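Local coordinates for protein citryl-CoA lyase (Hydrogenobacter thermophilus, PDB 6HXP) that probably cleaves citryl-CoA to acetyl-CoA and oxaloacetate, being a coenzyme A-binding lyase of the citrate synthase family, at residues R20-L25 and G43-E48; H64-P69 and V219-E224; I155-E160 and F168-A173. One frame throughout, in Å; residues are numbered along the deposited sequence.

Following the chain from its N terminus, interaction 1 comes first: it brings the turn after helix 33-42 back against strand 22-23, at the edge of the N-terminal antiparallel sheet, and the residues just before it, closing a short, mainly helical loop. Interaction 2 then opens at 64-69 and closes only at helix 206-228, spanning some 150 mostly helical residues. Interaction 3, the short-range meeting of helices 147-158 and 164-180, falls wholly within that span, so it nests and nothing crosses. Interactions 2 and 3 lie on opposite sides of the chain's centre, their centres about 31 Å apart. Nearest atoms of interactions 1 and 3 are about 6 Å apart, without touching. Interactions 1 and 2 both border the third subunit.

Interaction 1: R20-L25 and G43-E48; sequences RGYRLL and GELPTE
Tyr22 meets Leu45 at the hydroxyl end of its ring. Leu45 CD1 lies 3.5 Å from Tyr22 OH and 3.8 Å from Tyr22 CZ, with the branch carbon Leu45 CG just behind, and the isobutyl group approaches the ring at a slant. Tyr22 CG sits anti to its own carbonyl carbon (chi1 -66°), a setting that carries the ring from strand 22-23 to the loop before helix 48-60. A water at the ring edge, in its plane, is 2.7 Å from Tyr22 OH. The same water donates to Glu44 OE1 at 2.7 Å and accepts from Leu45 N at 2.9 Å. At the Arg20 end of the contact, the aliphatic part of Arg20 runs past Gly43, with Arg20 CD 3.8 Å from Gly43 CA. A bend at chi2 (-66°) leads the guanidinium on to Ile40 O near the end of helix 33-42. Gly43 leaves that helix with a phi of 101°, where a CB would collide with the carbonyl oxygen of the residue before it. Arg250 of the second subunit bonds to both Arg20 O and Gly43 O and forms a salt bridge with Glu44 OE1. The two segments share no direct hydrogen bond: apolar packing joins them, while a water and a neighbouring subunit's arginine supply polar links. Arg250 and the water probably offset part of the charge of Glu44, so part of the polar bonding at this junction comes from the second subunit.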
ATOM      1  N   ARG A  20       8.676  -2.253  25.773  1.00 20.81           N
ATOM      2  CA  ARG A  20       9.994  -1.768  26.254  1.00 20.87           C
ATOM      3  C   ARG A  20      10.141  -2.107  27.742  1.00 23.55           C
ATOM      4  O   ARG A  20      10.679  -1.318  28.533  1.00 23.37           O
ATOM      5  CB  ARG A  20      10.135  -0.288  26.004  1.00 19.88           C
ATOM      6  CG  ARG A  20      10.022   0.104  24.543  1.00 20.43           C
ATOM      7  CD  ARG A  20      11.168  -0.423  23.670  1.00 20.07           C
ATOM      8  NE  ARG A  20      11.145   0.245  22.364  1.00 21.04           N
ATOM      9  CZ  ARG A  20      11.983  -0.018  21.361  1.00 22.90           C
ATOM     10  NH1 ARG A  20      12.915  -0.988  21.488  1.00 25.03           N
ATOM     11  NH2 ARG A  20      11.896   0.665  20.222  1.00 23.22           N
ATOM     12  N   GLY A  21       9.716  -3.306  28.114  1.00 20.93           N
ATOM     13  CA  GLY A  21       9.849  -3.792  29.478  1.00 22.34           C
ATOM     14  C   GLY A  21       8.753  -3.417  30.440  1.00 22.39           C
ATOM     15  O   GLY A  21       8.696  -3.984  31.539  1.00 23.47           O
ATOM     16  N   TYR A  22       7.873  -2.490  30.071  1.00 20.31           N
ATOM     17  CA  TYR A  22       6.788  -2.111  30.980  1.00 19.48           C
ATOM     18  C   TYR A  22       5.515  -2.857  30.643  1.00 20.92           C
ATOM     19  O   TYR A  22       5.168  -2.970  29.462  1.00 21.51           O
ATOM     20  CB  TYR A  22       6.513  -0.604  30.899  1.00 19.56           C
ATOM     21  CG  TYR A  22       7.650   0.267  31.415  1.00 21.94           C
ATOM     22  CD1 TYR A  22       7.894   0.398  32.775  1.00 22.60           C
ATOM     23  CD2 TYR A  22       8.483   0.943  30.541  1.00 21.83           C
ATOM     24  CE1 TYR A  22       8.969   1.162  33.248  1.00 21.76           C
ATOM     25  CE2 TYR A  22       9.538   1.724  30.992  1.00 22.81           C
ATOM     26  CZ  TYR A  22       9.789   1.825  32.354  1.00 23.69           C
ATOM     27  OH  TYR A  22      10.829   2.569  32.846  1.00 24.70           O
ATOM     28  N   ARG A  23       4.793  -3.279  31.670  1.00 21.74           N
ATOM     29  CA  ARG A  23       3.511  -3.967  31.493  1.00 21.82           C
ATOM     30  C   ARG A  23       2.528  -3.003  30.823  1.00 22.29           C
ATOM     31  O   ARG A  23       2.204  -1.946  31.385  1.00 21.63           O
ATOM     32  CB  ARG A  23       3.006  -4.402  32.844  1.00 24.37           C
ATOM     33  CG  ARG A  23       1.744  -5.208  32.809  1.00 29.18           C
ATOM     34  CD  ARG A  23       1.376  -5.595  34.246  1.00 34.82           C
ATOM     35  NE  ARG A  23       0.178  -6.426  34.269  1.00 41.50           N
ATOM     36  CZ  ARG A  23      -0.978  -6.079  34.827  1.00 67.39           C
ATOM     37  NH1 ARG A  23      -1.111  -4.897  35.416  1.00 58.64           N
ATOM     38  NH2 ARG A  23      -2.013  -6.905  34.788  1.00 59.03           N
ATOM     39  N   LEU A  24       2.034  -3.378  29.637  1.00 21.04           N
ATOM     40  CA  LEU A  24       1.110  -2.493  28.909  1.00 20.60           C
ATOM     41  C   LEU A  24      -0.107  -2.139  29.756  1.00 23.41           C
ATOM     42  O   LEU A  24      -0.497  -0.970  29.765  1.00 23.16           O
ATOM     43  CB  LEU A  24       0.716  -3.123  27.587  1.00 21.65           C
ATOM     44  CG  LEU A  24      -0.226  -2.226  26.709  1.00 23.06           C
ATOM     45  CD1 LEU A  24       0.316  -0.827  26.535  1.00 22.81           C
ATOM     46  CD2 LEU A  24      -0.421  -2.859  25.357  1.00 26.63           C
ATOM     47  N   LEU A  25      -0.640  -3.079  30.530  1.00 23.67           N
ATOM     48  CA  LEU A  25      -1.800  -2.789  31.354  1.00 25.05           C
ATOM     49  C   LEU A  25      -1.525  -1.761  32.429  1.00 25.92           C
ATOM     50  O   LEU A  25      -2.468  -1.085  32.858  1.00 28.06           O
ATOM     51  CB  LEU A  25      -2.422  -4.065  31.884  1.00 29.21           C
ATOM     52  CG  LEU A  25      -3.135  -4.821  30.689  1.00 36.17           C
ATOM     53  CD1 LEU A  25      -3.971  -5.833  31.153  1.00 39.40           C
ATOM     54  CD2 LEU A  25      -3.984  -3.880  29.783  1.00 40.10           C
ATOM     55  N   GLY A  43      12.514   3.962  23.759  1.00 20.15           N
ATOM     56  CA  GLY A  43      12.853   2.812  24.594  1.00 21.24           C
ATOM     57  C   GLY A  43      12.831   3.120  26.079  1.00 22.87           C
ATOM     58  O   GLY A  43      13.037   2.207  26.893  1.00 22.42           O
ATOM     59  N   GLU A  44      12.600   4.356  26.453  1.00 20.98           N
ATOM     60  CA  GLU A  44      12.555   4.797  27.851  1.00 20.80           C
ATOM     61  C   GLU A  44      11.465   5.819  28.038  1.00 21.91           C
ATOM     62  O   GLU A  44      10.999   6.434  27.069  1.00 20.77           O
ATOM     63  CB  GLU A  44      13.895   5.405  28.266  1.00 23.94           C
ATOM     64  CG  GLU A  44      15.098   4.478  28.089  1.00 25.09           C
ATOM     65  CD  GLU A  44      15.075   3.211  28.936  1.00 25.91           C
ATOM     66  OE1 GLU A  44      14.350   3.174  29.952  1.00 26.52           O
ATOM     67  OE2 GLU A  44      15.825   2.270  28.609  1.00 27.10           O
ATOM     68  N   LEU A  45      11.045   6.023  29.280  1.00 21.29           N
ATOM     69  CA  LEU A  45       9.987   6.971  29.576  1.00 21.18           C
ATOM     70  C   LEU A  45      10.474   8.387  29.308  1.00 23.12           C
ATOM     71  O   LEU A  45      11.641   8.749  29.518  1.00 23.74           O
ATOM     72  CB  LEU A  45       9.599   6.871  31.072  1.00 21.61           C
ATOM     73  CG  LEU A  45       8.925   5.560  31.485  1.00 23.43           C
ATOM     74  CD1 LEU A  45       8.875   5.480  33.030  1.00 23.67           C
ATOM     75  CD2 LEU A  45       7.540   5.435  30.902  1.00 23.23           C
ATOM     76  N   PRO A  46       9.535   9.246  28.871  1.00 21.51           N
ATOM     77  CA  PRO A  46       9.903  10.643  28.672  1.00 21.21           C
ATOM     78  C   PRO A  46       9.938  11.429  29.974  1.00 22.79           C
ATOM     79  O   PRO A  46       9.207  11.117  30.916  1.00 24.19           O
ATOM     80  CB  PRO A  46       8.729  11.186  27.845  1.00 21.19           C
ATOM     81  CG  PRO A  46       7.560  10.369  28.238  1.00 21.63           C
ATOM     82  CD  PRO A  46       8.126   8.985  28.558  1.00 21.43           C
ATOM     83  N   THR A  47      10.695  12.513  29.988  1.00 22.08           N
ATOM     84  CA  THR A  47      10.658  13.479  31.067  1.00 21.71           C
ATOM     85  C   THR A  47       9.353  14.315  30.917  1.00 23.88           C
ATOM     86  O   THR A  47       8.644  14.200  29.918  1.00 22.58           O
ATOM     87  CB  THR A  47      11.847  14.421  31.010  1.00 25.13           C
ATOM     88  OG1 THR A  47      11.750  15.236  29.836  1.00 23.70           O
ATOM     89  CG2 THR A  47      13.185  13.715  31.027  1.00 24.19           C
ATOM     90  N   GLU A  48       9.060  15.176  31.895  0.53 24.28           N
ATOM     91  CA  GLU A  48       7.871  16.010  31.779  0.53 24.02           C
ATOM     92  C   GLU A  48       7.987  16.963  30.589  0.53 25.71           C
ATOM     93  O   GLU A  48       7.026  17.153  29.851  0.53 25.09           O
ATOM     94  CB  GLU A  48       7.659  16.844  33.041  0.53 25.90           C
ATOM     95  CG  GLU A  48       7.302  16.006  34.254  0.53 33.02           C
ATOM     96  CD  GLU A  48       6.955  16.799  35.495  0.53 55.48           C
ATOM     97  OE1 GLU A  48       6.911  18.050  35.430  0.53 51.25           O
ATOM     98  OE2 GLU A  48       6.699  16.152  36.533  0.53 44.01           O
TER
HETATM   99  O   HOH W   1      12.256   4.290  31.322  1.00 22.85           O

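Interaction 2: H64-P69 and V219-E224; sequences HGIAPP and VAHVYE
A buried histidine, His221 of helix 206-228, packs its ring against the backbone of Gly65 and Ile66 in the loop between helices 48-60 and 69-79. Its CG lies anti to the carbonyl carbon (chi1 -82°), directing the ring from the helix to the loop. The imidazole advances with its CE1 and NE2 end: His221 CE1 lies 3.5 Å from Gly65 C and 3.6 Å from Ile66 N. Farther off, Ile66 CB is 4.0 Å from His221 CE1. Gly65 O comes within 3.5 Å of His221 NE2, but the angle is poor and no hydrogen bond forms. Both ring nitrogens are engaged nevertheless, NE2 with Asp63 OD2 and ND1 with Arg75 NH1, which fixes the rotation of the ring. Asp63 OD2 also takes the N-H of Gly65, and Arg75 forms a salt bridge with Glu224. An alanine in place of His221 would probably cost Asp63 and Arg75 the imidazole that links them and open a gap beside Gly65 and Ile66. The third and fourth subunits also pack on Ile66. The contact is helix-to-loop packing within the mainly helical citrate synthase-family fold, made here by a buried histidine hydrogen-bonded through both ring nitrogens.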
ATOM      1  N   HIS A  64      -3.664  18.540   7.228  1.00 21.63           N
ATOM      2  CA  HIS A  64      -3.370  19.709   6.393  1.00 24.03           C
ATOM      3  C   HIS A  64      -4.398  19.852   5.295  1.00 25.60           C
ATOM      4  O   HIS A  64      -4.111  20.416   4.244  1.00 28.39           O
ATOM      5  CB  HIS A  64      -1.946  19.640   5.823  1.00 28.39           C
ATOM      6  CG  HIS A  64      -1.391  21.006   5.518  1.00 36.16           C
ATOM      7  ND1 HIS A  64      -1.393  21.529   4.225  1.00 41.95           N
ATOM      8  CD2 HIS A  64      -0.963  21.960   6.361  1.00 40.43           C
ATOM      9  CE1 HIS A  64      -0.883  22.749   4.328  1.00 42.20           C
ATOM     10  NE2 HIS A  64      -0.592  23.047   5.591  1.00 41.96           N
ATOM     11  N   GLY A  65      -5.571  19.283   5.505  1.00 21.97           N
ATOM     12  CA  GLY A  65      -6.675  19.407   4.580  1.00 22.63           C
ATOM     13  C   GLY A  65      -6.629  18.409   3.441  1.00 23.13           C
ATOM     14  O   GLY A  65      -5.907  17.414   3.458  1.00 21.70           O
ATOM     15  N   ILE A  66      -7.533  18.627   2.481  1.00 23.34           N
ATOM     16  CA  ILE A  66      -7.706  17.706   1.384  1.00 22.85           C
ATOM     17  C   ILE A  66      -6.718  17.924   0.258  1.00 24.58           C
ATOM     18  O   ILE A  66      -6.571  17.010  -0.569  1.00 26.20           O
ATOM     19  CB  ILE A  66      -9.190  17.754   0.943  1.00 26.36           C
ATOM     20  CG1 ILE A  66      -9.619  16.549   0.169  1.00 28.59           C
ATOM     21  CG2 ILE A  66      -9.502  19.041   0.192  1.00 29.08           C
ATOM     22  CD1 ILE A  66     -11.174  16.484   0.062  1.00 32.05           C
ATOM     23  N   ALA A  67      -5.964  19.020   0.228  1.00 24.76           N
ATOM     24  CA  ALA A  67      -5.100  19.301  -0.884  1.00 26.07           C
ATOM     25  C   ALA A  67      -3.830  18.482  -1.059  1.00 26.71           C
ATOM     26  O   ALA A  67      -3.439  18.334  -2.199  1.00 27.82           O
ATOM     27  CB  ALA A  67      -4.723  20.757  -0.893  1.00 28.24           C
ATOM     28  N   PRO A  68      -3.153  17.979  -0.019  1.00 22.03           N
ATOM     29  CA  PRO A  68      -1.886  17.281  -0.233  1.00 22.55           C
ATOM     30  C   PRO A  68      -2.074  15.962  -0.971  1.00 23.70           C
ATOM     31  O   PRO A  68      -3.118  15.350  -0.867  1.00 22.28           O
ATOM     32  CB  PRO A  68      -1.359  17.023   1.162  1.00 24.19           C
ATOM     33  CG  PRO A  68      -2.225  17.726   2.121  1.00 31.39           C
ATOM     34  CD  PRO A  68      -3.476  18.168   1.416  1.00 23.39           C
ATOM     35  N   PRO A  69      -1.027  15.477  -1.631  1.00 23.15           N
ATOM     36  CA  PRO A  69      -1.162  14.206  -2.377  1.00 21.79           C
ATOM     37  C   PRO A  69      -1.521  13.015  -1.488  1.00 21.19           C
ATOM     38  O   PRO A  69      -2.135  12.077  -1.982  1.00 21.70           O
ATOM     39  CB  PRO A  69       0.195  14.026  -3.068  1.00 24.05           C
ATOM     40  CG  PRO A  69       1.130  14.967  -2.413  1.00 27.67           C
ATOM     41  CD  PRO A  69       0.288  16.109  -1.862  1.00 25.11           C
ATOM     42  N   VAL A 219      -7.313   9.196   8.698  1.00 16.82           N
ATOM     43  CA  VAL A 219      -8.511   8.461   9.094  1.00 16.44           C
ATOM     44  C   VAL A 219      -9.741   9.325   8.912  1.00 17.33           C
ATOM     45  O   VAL A 219     -10.770   8.870   8.379  1.00 18.67           O
ATOM     46  CB  VAL A 219      -8.377   7.993  10.567  1.00 17.71           C
ATOM     47  CG1 VAL A 219      -9.722   7.482  11.084  1.00 17.96           C
ATOM     48  CG2 VAL A 219      -7.313   6.890  10.707  1.00 17.92           C
ATOM     49  N   ALA A 220      -9.661  10.593   9.383  1.00 17.54           N
ATOM     50  CA  ALA A 220     -10.810  11.482   9.211  1.00 18.24           C
ATOM     51  C   ALA A 220     -11.204  11.662   7.741  1.00 18.50           C
ATOM     52  O   ALA A 220     -12.394  11.631   7.403  1.00 19.32           O
ATOM     53  CB  ALA A 220     -10.535  12.827   9.856  1.00 19.27           C
ATOM     54  N   HIS A 221     -10.213  11.862   6.880  1.00 17.93           N
ATOM     55  CA  HIS A 221     -10.462  12.063   5.443  1.00 18.37           C
ATOM     56  C   HIS A 221     -11.065  10.809   4.787  1.00 18.68           C
ATOM     57  O   HIS A 221     -11.994  10.918   4.004  1.00 19.94           O
ATOM     58  CB  HIS A 221      -9.165  12.456   4.723  1.00 18.42           C
ATOM     59  CG  HIS A 221      -8.870  13.905   4.870  1.00 19.51           C
ATOM     60  ND1 HIS A 221      -9.466  14.860   4.056  1.00 21.20           N
ATOM     61  CD2 HIS A 221      -8.095  14.543   5.798  1.00 20.78           C
ATOM     62  CE1 HIS A 221      -9.030  16.036   4.510  1.00 21.31           C
ATOM     63  NE2 HIS A 221      -8.225  15.902   5.572  1.00 20.96           N
ATOM     64  N   VAL A 222     -10.519   9.644   5.100  1.00 18.23           N
ATOM     65  CA  VAL A 222     -11.037   8.429   4.505  1.00 17.78           C
ATOM     66  C   VAL A 222     -12.442   8.128   5.000  1.00 19.35           C
ATOM     67  O   VAL A 222     -13.326   7.760   4.231  1.00 20.17           O
ATOM     68  CB  VAL A 222     -10.062   7.267   4.762  1.00 18.52           C
ATOM     69  CG1 VAL A 222     -10.666   5.929   4.306  1.00 19.45           C
ATOM     70  CG2 VAL A 222      -8.760   7.527   4.052  1.00 18.57           C
ATOM     71  N   TYR A 223     -12.663   8.311   6.295  1.00 18.48           N
ATOM     72  CA  TYR A 223     -14.006   8.097   6.845  1.00 19.75           C
ATOM     73  C   TYR A 223     -14.996   9.062   6.158  1.00 21.57           C
ATOM     74  O   TYR A 223     -16.117   8.687   5.818  1.00 21.87           O
ATOM     75  CB  TYR A 223     -13.987   8.309   8.370  1.00 21.21           C
ATOM     76  CG  TYR A 223     -15.362   8.302   8.992  1.00 22.53           C
ATOM     77  CD1 TYR A 223     -16.021   7.108   9.276  1.00 25.49           C
ATOM     78  CD2 TYR A 223     -16.029   9.486   9.248  1.00 25.59           C
ATOM     79  CE1 TYR A 223     -17.303   7.113   9.844  1.00 27.07           C
ATOM     80  CE2 TYR A 223     -17.345   9.492   9.696  1.00 27.42           C
ATOM     81  CZ  TYR A 223     -17.959   8.306  10.027  1.00 31.64           C
ATOM     82  OH  TYR A 223     -19.253   8.393  10.512  1.00 39.02           O
ATOM     83  N   GLU A 224     -14.625  10.327   6.021  1.00 20.82           N
ATOM     84  CA  GLU A 224     -15.497  11.300   5.377  1.00 21.66           C
ATOM     85  C   GLU A 224     -15.795  10.885   3.932  1.00 22.51           C
ATOM     86  O   GLU A 224     -16.957  10.909   3.490  1.00 24.11           O
ATOM     87  CB  GLU A 224     -14.865  12.695   5.449  1.00 21.81           C
ATOM     88  CG  GLU A 224     -15.811  13.771   4.949  1.00 23.51           C
ATOM     89  CD  GLU A 224     -15.235  15.158   5.055  1.00 24.60           C
ATOM     90  OE1 GLU A 224     -14.138  15.397   4.519  1.00 25.51           O
ATOM     91  OE2 GLU A 224     -15.875  16.016   5.715  1.00 27.94           O
TER

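Interaction 3: I155-E160 and F168-A173; sequences IARVLE and FAEDVA
The guanidinium of Arg157 and the carboxylate of Glu170 meet between two successive helices, their planes turned 44° apart. One oxygen, Glu170 OE1, approaches one nitrogen, Arg157 NH2, at 3.7 Å, obliquely to the guanidinium plane. This is a long salt bridge rather than a hydrogen bond, and since the arginine is deposited in two conformers, of which one is described, it is doubtful as a permanent link. Within 168-173 another flat group is packed more closely: Val172 CG2 sits 3.5 Å above one face of the Phe168 ring, offset toward its rim, while Val114 of helix 101-116 and Val120 and Ile123 of helix 120-129 also touch the Phe168 side chain.

The two charged chains come from opposite directions. Arg157 is extended from CG to NE, which lets it cross from helix 147-158 although the nearest CA atoms, those of Arg157 and Glu170, are 12.6 Å apart. Glu170 CG stands anti to its carbonyl carbon (chi1 -65°), and the chain beyond reaches out from helix 164-180. Tyr162, in the connection, serves both sides: its hydroxyl bonds to Glu170 OE1, and its ring makes a cation-pi contact with Arg157. The tyrosine rather than the arginine is therefore the stronger polar partner of Glu170, and the ion pair probably adds a modest electrostatic pull at the surface.

Helix 147-158 closes with a Schellman motif at Glu160 (phi 66°), and backbone bonding joins Ala156 to Tyr162 beyond it. On the other helix, Ala169 O accepts from Tyr137 OH, and Tyr137 binds coenzyme A. The arrangement is a pair of consecutive helices joined by a short connection, the second of them bordering the coenzyme A site of this citrate synthase-family domain.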
ATOM      1  N   ILE A 155       6.883  27.391  22.818  1.00 26.52           N
ATOM      2  CA  ILE A 155       6.591  26.356  23.840  1.00 25.66           C
ATOM      3  C   ILE A 155       7.902  25.778  24.376  1.00 28.96           C
ATOM      4  O   ILE A 155       8.089  25.673  25.602  1.00 29.28           O
ATOM      5  CB  ILE A 155       5.680  25.262  23.251  1.00 26.09           C
ATOM      6  CG1 ILE A 155       4.281  25.831  22.935  1.00 26.18           C
ATOM      7  CG2 ILE A 155       5.540  24.093  24.235  1.00 27.75           C
ATOM      8  CD1 ILE A 155       3.520  24.946  21.938  1.00 26.62           C
ATOM      9  N   ALA A 156       8.829  25.436  23.467  1.00 26.55           N
ATOM     10  CA  ALA A 156      10.130  24.890  23.889  1.00 25.28           C
ATOM     11  C   ALA A 156      10.841  25.870  24.844  1.00 27.96           C
ATOM     12  O   ALA A 156      11.423  25.434  25.824  1.00 28.81           O
ATOM     13  CB  ALA A 156      10.993  24.649  22.689  1.00 25.50           C
ATOM     14  N   ARG A 157      10.756  27.187  24.592  0.50 27.87           N
ATOM     15  CA  ARG A 157      11.400  28.167  25.469  0.50 29.82           C
ATOM     16  C   ARG A 157      10.668  28.290  26.812  0.50 34.19           C
ATOM     17  O   ARG A 157      11.323  28.342  27.861  0.50 33.71           O
ATOM     18  CB  ARG A 157      11.469  29.551  24.796  0.50 31.09           C
ATOM     19  CG  ARG A 157      12.510  29.670  23.689  0.50 33.98           C
ATOM     20  CD  ARG A 157      12.504  31.077  23.125  0.50 38.00           C
ATOM     21  NE  ARG A 157      13.425  31.264  22.001  0.50 40.60           N
ATOM     22  CZ  ARG A 157      14.736  31.455  22.115  0.50 49.48           C
ATOM     23  NH1 ARG A 157      15.315  31.437  23.308  0.50 40.62           N
ATOM     24  NH2 ARG A 157      15.479  31.642  21.035  0.50 32.86           N
ATOM     25  N   VAL A 158       9.321  28.327  26.807  0.50 31.46           N
ATOM     26  CA  VAL A 158       8.559  28.447  28.073  0.50 33.27           C
ATOM     27  C   VAL A 158       8.855  27.265  29.006  0.50 35.55           C
ATOM     28  O   VAL A 158       8.936  27.431  30.233  0.50 36.64           O
ATOM     29  CB  VAL A 158       7.030  28.617  27.810  0.50 38.26           C
ATOM     30  CG1 VAL A 158       6.196  28.384  29.077  0.50 39.75           C
ATOM     31  CG2 VAL A 158       6.742  30.002  27.239  0.50 38.62           C
ATOM     32  N   LEU A 159       9.042  26.084  28.410  1.00 30.27           N
ATOM     33  CA  LEU A 159       9.301  24.855  29.148  1.00 30.98           C
ATOM     34  C   LEU A 159      10.740  24.663  29.517  1.00 33.67           C
ATOM     35  O   LEU A 159      11.025  23.704  30.224  1.00 34.71           O
ATOM     36  CB  LEU A 159       8.852  23.663  28.302  1.00 29.83           C
ATOM     37  CG  LEU A 159       7.359  23.554  28.038  1.00 34.66           C
ATOM     38  CD1 LEU A 159       7.081  22.345  27.198  1.00 34.37           C
ATOM     39  CD2 LEU A 159       6.567  23.452  29.334  1.00 41.85           C
ATOM     40  N   GLU A 160      11.670  25.500  29.002  1.00 31.13           N
ATOM     41  CA  GLU A 160      13.105  25.365  29.234  1.00 31.81           C
ATOM     42  C   GLU A 160      13.628  24.078  28.583  1.00 31.86           C
ATOM     43  O   GLU A 160      14.592  23.493  29.058  1.00 33.64           O
ATOM     44  CB  GLU A 160      13.481  25.473  30.709  1.00 36.91           C
ATOM     45  CG  GLU A 160      13.001  26.777  31.305  1.00 40.35           C
ATOM     46  CD  GLU A 160      13.382  26.908  32.759  1.00 65.18           C
ATOM     47  OE1 GLU A 160      13.003  26.016  33.551  1.00 59.46           O
ATOM     48  OE2 GLU A 160      14.119  27.860  33.090  1.00 73.79           O
ATOM     49  N   PHE A 168      20.738  25.934  17.153  1.00 30.83           N
ATOM     50  CA  PHE A 168      21.413  25.722  15.870  1.00 29.92           C
ATOM     51  C   PHE A 168      20.441  25.929  14.715  1.00 31.59           C
ATOM     52  O   PHE A 168      20.737  26.678  13.797  1.00 32.46           O
ATOM     53  CB  PHE A 168      22.031  24.309  15.784  1.00 30.72           C
ATOM     54  CG  PHE A 168      22.755  24.071  14.470  1.00 31.29           C
ATOM     55  CD1 PHE A 168      24.061  24.504  14.292  1.00 35.25           C
ATOM     56  CD2 PHE A 168      22.122  23.421  13.414  1.00 31.46           C
ATOM     57  CE1 PHE A 168      24.710  24.320  13.074  1.00 36.13           C
ATOM     58  CE2 PHE A 168      22.765  23.246  12.195  1.00 33.70           C
ATOM     59  CZ  PHE A 168      24.064  23.669  12.039  1.00 33.97           C
ATOM     60  N   ALA A 169      19.270  25.295  14.781  1.00 27.84           N
ATOM     61  CA  ALA A 169      18.291  25.425  13.694  1.00 27.32           C
ATOM     62  C   ALA A 169      17.877  26.880  13.464  1.00 31.13           C
ATOM     63  O   ALA A 169      17.781  27.330  12.322  1.00 32.32           O
ATOM     64  CB  ALA A 169      17.070  24.567  13.980  1.00 27.44           C
ATOM     65  N   GLU A 170      17.672  27.642  14.535  1.00 29.71           N
ATOM     66  CA  GLU A 170      17.304  29.068  14.382  1.00 30.01           C
ATOM     67  C   GLU A 170      18.479  29.911  13.977  1.00 35.38           C
ATOM     68  O   GLU A 170      18.320  30.855  13.183  1.00 36.26           O
ATOM     69  CB  GLU A 170      16.653  29.576  15.671  1.00 30.74           C
ATOM     70  CG  GLU A 170      15.334  28.877  15.927  1.00 34.06           C
ATOM     71  CD  GLU A 170      14.330  29.685  16.710  1.00 46.94           C
ATOM     72  OE1 GLU A 170      14.602  29.972  17.893  1.00 45.34           O
ATOM     73  OE2 GLU A 170      13.329  30.124  16.104  1.00 56.66           O
ATOM     74  N   ASP A 171      19.688  29.595  14.483  1.00 33.10           N
ATOM     75  CA  ASP A 171      20.883  30.339  14.080  1.00 33.99           C
ATOM     76  C   ASP A 171      21.122  30.182  12.581  1.00 37.62           C
ATOM     77  O   ASP A 171      21.521  31.145  11.935  1.00 39.16           O
ATOM     78  CB  ASP A 171      22.130  29.855  14.842  1.00 36.17           C
ATOM     79  CG  ASP A 171      22.227  30.344  16.272  1.00 42.57           C
ATOM     80  OD1 ASP A 171      21.426  31.222  16.656  1.00 40.54           O
ATOM     81  OD2 ASP A 171      23.044  29.784  17.034  1.00 43.14           O
ATOM     82  N   VAL A 172      20.878  28.994  12.026  1.00 32.63           N
ATOM     83  CA  VAL A 172      21.051  28.759  10.587  1.00 31.99           C
ATOM     84  C   VAL A 172      20.080  29.629   9.780  1.00 37.26           C
ATOM     85  O   VAL A 172      20.506  30.206   8.778  1.00 38.51           O
ATOM     86  CB  VAL A 172      20.918  27.236  10.238  1.00 33.10           C
ATOM     87  CG1 VAL A 172      20.680  27.005   8.745  1.00 31.78           C
ATOM     88  CG2 VAL A 172      22.136  26.452  10.725  1.00 33.32           C
ATOM     89  N   ALA A 173      18.812  29.770  10.209  1.00 34.18           N
ATOM     90  CA  ALA A 173      17.873  30.617   9.455  1.00 35.03           C
ATOM     91  C   ALA A 173      18.372  32.059   9.411  1.00 40.36           C
ATOM     92  O   ALA A 173      18.357  32.704   8.356  1.00 41.17           O
ATOM     93  CB  ALA A 173      16.504  30.595  10.085  1.00 34.64           C
TER